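Local coordinates for protein interpain A (Prevotella intermedia, PDB 3BB7) that probably cleaves peptide bonds as a cysteine peptidase of the C10 family, captured here as the pro-form with its catalytic nucleophile replaced, at residues K76-P79 with S80-A83; A213-R216 with T217-F221. The protein carries 1 engineered substitution. One frame throughout, in Å; residues are numbered along the deposited sequence.

Interaction 1: residues K76-P79 with S80-A83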
# COMPACT_ATOMS: atom_id res chain seq x y z
N LYS A 76 -1.34 -20.11 7.13
CA LYS A 76 -2.18 -19.52 8.18
C LYS A 76 -1.29 -19.21 9.38
O LYS A 76 -0.31 -19.95 9.63
CB LYS A 76 -3.29 -20.50 8.57
CG LYS A 76 -4.27 -20.77 7.44
CD LYS A 76 -5.48 -21.46 7.95
CE LYS A 76 -6.40 -21.87 6.83
NZ LYS A 76 -7.70 -22.45 7.30
N PRO A 77 -1.61 -18.13 10.12
CA PRO A 77 -0.78 -17.77 11.28
C PRO A 77 -0.91 -18.81 12.39
O PRO A 77 -2.04 -19.18 12.77
CB PRO A 77 -1.39 -16.43 11.72
CG PRO A 77 -2.82 -16.46 11.21
CD PRO A 77 -2.72 -17.19 9.91
N ASP A 78 0.22 -19.26 12.93
CA ASP A 78 0.23 -20.25 14.02
C ASP A 78 -0.09 -19.52 15.32
O ASP A 78 0.71 -18.71 15.75
CB ASP A 78 1.63 -20.86 14.08
CG ASP A 78 1.76 -21.95 15.13
OD1 ASP A 78 2.75 -22.70 15.05
OD2 ASP A 78 0.89 -22.09 16.01
N PRO A 79 -1.25 -19.80 15.94
CA PRO A 79 -1.59 -19.05 17.15
C PRO A 79 -0.72 -19.36 18.36
O PRO A 79 -0.86 -18.69 19.39
CB PRO A 79 -3.06 -19.43 17.39
CG PRO A 79 -3.22 -20.73 16.76
CD PRO A 79 -2.30 -20.78 15.59
N SER A 80 0.17 -20.35 18.25
CA SER A 80 1.16 -20.60 19.30
C SER A 80 2.37 -19.69 19.16
O SER A 80 3.17 -19.59 20.09
CB SER A 80 1.59 -22.08 19.31
OG SER A 80 2.53 -22.36 18.28
N LYS A 81 2.51 -19.04 18.00
CA LYS A 81 3.64 -18.15 17.69
C LYS A 81 3.26 -16.67 17.56
O LYS A 81 4.11 -15.78 17.79
CB LYS A 81 4.30 -18.58 16.36
CG LYS A 81 5.09 -19.91 16.35
CD LYS A 81 6.00 -20.04 15.07
CE LYS A 81 5.24 -20.63 13.86
NZ LYS A 81 5.81 -20.32 12.47
N TYR A 82 2.01 -16.39 17.18
CA TYR A 82 1.55 -15.02 16.84
C TYR A 82 0.17 -14.78 17.38
O TYR A 82 -0.51 -15.73 17.79
CB TYR A 82 1.42 -14.87 15.33
CG TYR A 82 2.56 -15.44 14.53
CD1 TYR A 82 3.80 -14.85 14.58
CD2 TYR A 82 2.38 -16.55 13.73
CE1 TYR A 82 4.87 -15.37 13.83
CE2 TYR A 82 3.40 -17.07 12.99
CZ TYR A 82 4.64 -16.49 13.04
OH TYR A 82 5.63 -17.07 12.26
N ALA A 83 -0.30 -13.53 17.31
CA ALA A 83 -1.71 -13.28 17.54
C ALA A 83 -2.55 -14.14 16.63
O ALA A 83 -2.23 -14.38 15.45
CB ALA A 83 -2.02 -11.80 17.34
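Between Asp78 and Lys81 the backbone folds through Pro79 and Ser80 as a type I beta turn, closed by Lys81 N on Asp78 O at 2.9 Å. The same carbonyl oxygen takes Tyr82 N at 3.0 Å, nearly end-on to its C=O bond, while Lys81 N comes from above the carbonyl plane. Two peptide N-H groups thus grip one oxygen. The Asp78 carboxylate adds an Asx turn: CG lies anti to the backbone N (chi1 -177°), which carries OD2 over the turn to Ser80 N at 2.9 Å. Ser80 OG also donates to Asp78 OD2 at 2.8 Å, from the same face of the carboxylate plane as Ser80 N. The Lys81 chain, bent at chi3 (-86°), crosses the Asp78 side chain at about a right angle and sets its CE 3.4 Å from Asp78 OD1; its NZ remains 4.7 Å from that oxygen, with no salt bridge between them. Asp78 N lies at the edge of the Tyr82 ring, in its plane, and Tyr82 CD2 is 4.3 Å from Pro77 CB. Pro77 and Tyr82 then pack on helix 234-246 and Tyr274. With Asp78 O and Asp78 OD2 each accepting two hydrogen bonds and a proline next in the chain, the bend is held by side chain and backbone together, and the nearby lysine would probably favour a charged carboxylate.

Interaction 2: residues A213-R216 with T217-F221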
# COMPACT_ATOMS: atom_id res chain seq x y z
N ALA A 213 15.44 4.44 3.20
CA ALA A 213 16.54 5.38 3.49
C ALA A 213 16.05 6.73 3.98
O ALA A 213 16.61 7.29 4.92
CB ALA A 213 17.44 5.53 2.26
N GLY A 214 14.97 7.22 3.38
CA GLY A 214 14.45 8.52 3.73
C GLY A 214 13.75 8.46 5.08
O GLY A 214 13.72 9.44 5.83
N LEU A 215 13.10 7.33 5.36
CA LEU A 215 12.49 7.16 6.67
C LEU A 215 13.56 7.19 7.78
O LEU A 215 13.34 7.82 8.83
CB LEU A 215 11.67 5.87 6.70
CG LEU A 215 10.29 5.98 6.03
CD1 LEU A 215 9.71 4.58 5.74
CD2 LEU A 215 9.30 6.79 6.87
N ARG A 216 14.72 6.56 7.55
CA ARG A 216 15.84 6.65 8.52
C ARG A 216 16.31 8.09 8.67
O ARG A 216 16.52 8.59 9.79
CB ARG A 216 17.03 5.75 8.13
CG ARG A 216 16.73 4.25 8.19
CD ARG A 216 17.96 3.42 7.83
NE ARG A 216 18.37 3.48 6.44
CZ ARG A 216 18.01 2.59 5.52
NH1 ARG A 216 17.16 1.62 5.81
NH2 ARG A 216 18.50 2.69 4.27
N THR A 217 16.59 8.71 7.51
CA THR A 217 17.33 9.96 7.49
C THR A 217 16.51 11.19 7.81
O THR A 217 16.98 12.06 8.59
CB THR A 217 18.04 10.12 6.15
OG1 THR A 217 19.04 9.10 6.08
CG2 THR A 217 18.72 11.47 6.01
N TYR A 218 15.34 11.32 7.18
CA TYR A 218 14.54 12.53 7.29
C TYR A 218 13.46 12.42 8.36
O TYR A 218 13.01 13.43 8.87
CB TYR A 218 13.92 12.89 5.94
CG TYR A 218 14.96 13.11 4.88
CD1 TYR A 218 15.05 12.27 3.78
CD2 TYR A 218 15.87 14.16 4.98
CE1 TYR A 218 16.02 12.44 2.82
CE2 TYR A 218 16.82 14.39 4.00
CZ TYR A 218 16.92 13.51 2.93
OH TYR A 218 17.89 13.68 1.96
N PHE A 219 13.05 11.20 8.71
CA PHE A 219 12.02 11.04 9.73
C PHE A 219 12.52 10.44 11.03
O PHE A 219 11.78 10.40 12.03
CB PHE A 219 10.83 10.24 9.20
CG PHE A 219 10.01 10.96 8.16
CD1 PHE A 219 10.17 10.68 6.82
CD2 PHE A 219 9.04 11.90 8.54
CE1 PHE A 219 9.38 11.32 5.83
CE2 PHE A 219 8.24 12.54 7.58
CZ PHE A 219 8.40 12.25 6.22
N GLY A 220 13.75 9.93 11.01
CA GLY A 220 14.39 9.40 12.21
C GLY A 220 13.93 8.03 12.67
O GLY A 220 14.10 7.67 13.84
N PHE A 221 13.37 7.24 11.75
CA PHE A 221 13.03 5.85 12.06
C PHE A 221 14.28 4.99 11.96
O PHE A 221 14.59 4.43 10.89
CB PHE A 221 11.95 5.30 11.14
CG PHE A 221 10.60 5.90 11.37
CD1 PHE A 221 9.83 5.51 12.47
CD2 PHE A 221 10.12 6.90 10.53
CE1 PHE A 221 8.53 6.07 12.68
CE2 PHE A 221 8.87 7.50 10.73
CZ PHE A 221 8.06 7.08 11.80
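Leu215 lays its CD2 methyl beside the ring of Phe221, 3.8 Å from Phe221 CD2, the two side chains crossing obliquely where helix 208-218 ends. The same methyl reaches Phe219 CD1 at 4.0 Å, so one leucine branch bridges two aromatic rings; with CD1 extended (chi2 164°), the other branch, CD2, is the one turned to the rings. The backbone explains the meeting. Gly220 takes a positive phi (76°) and turns the chain back, and Phe221 N donates to Leu215 O at 3.0 Å, the 6→1 bond. A weak 5→2 bond from Gly220 N to Arg216 O completes the inner pair, making this a Schellman motif with its characteristic apolar contact between Leu215 and Phe221. Earlier in the helix the regular bonds persist, Thr217 N to Ala213 O and Tyr218 N to Gly214 O, the latter at 2.8 Å. On the outer side Arg216 CG lies 3.4 Å from Phe221 O. Its chain then bends at chi3, bringing one guanidinium face against Ala213 CA, which lies toward its rim, and NH1 is bonded to Ala224 O. The methyl CG2 of Thr217 sits over the centre of the Tyr218 ring, 3.9 Å above its plane, and that ring also stacks with Phe156. Inward, Leu215, Phe219 and Phe221 all meet Leu125 of helix 116-128, and Phe219 reaches His188, Cys189 and Ala192 of helix 176-192. The helix end is thereby packed against two other helices, with Ala224 leading on toward strand 225-228 at the sheet's edge.

Following the chain from the N terminus, interaction 1 comes after helix 49-68, in the loop region between that helix and helix 116-128. Its turn closes at once and rests on helix 234-246 and strand 267-274, which come much later in the sequence. Interaction 2 follows beyond helices 116-128 and 176-192 and ends helix 208-218 before strand 225-228. The two are in series, neither nesting nor crossing, with centres about 31 Å apart and nearest atoms about 21 Å apart. Interaction 1 sets the 76-83 loop against an helix and a strand from the later chain, whereas interaction 2 joins three helices of the peptidase part.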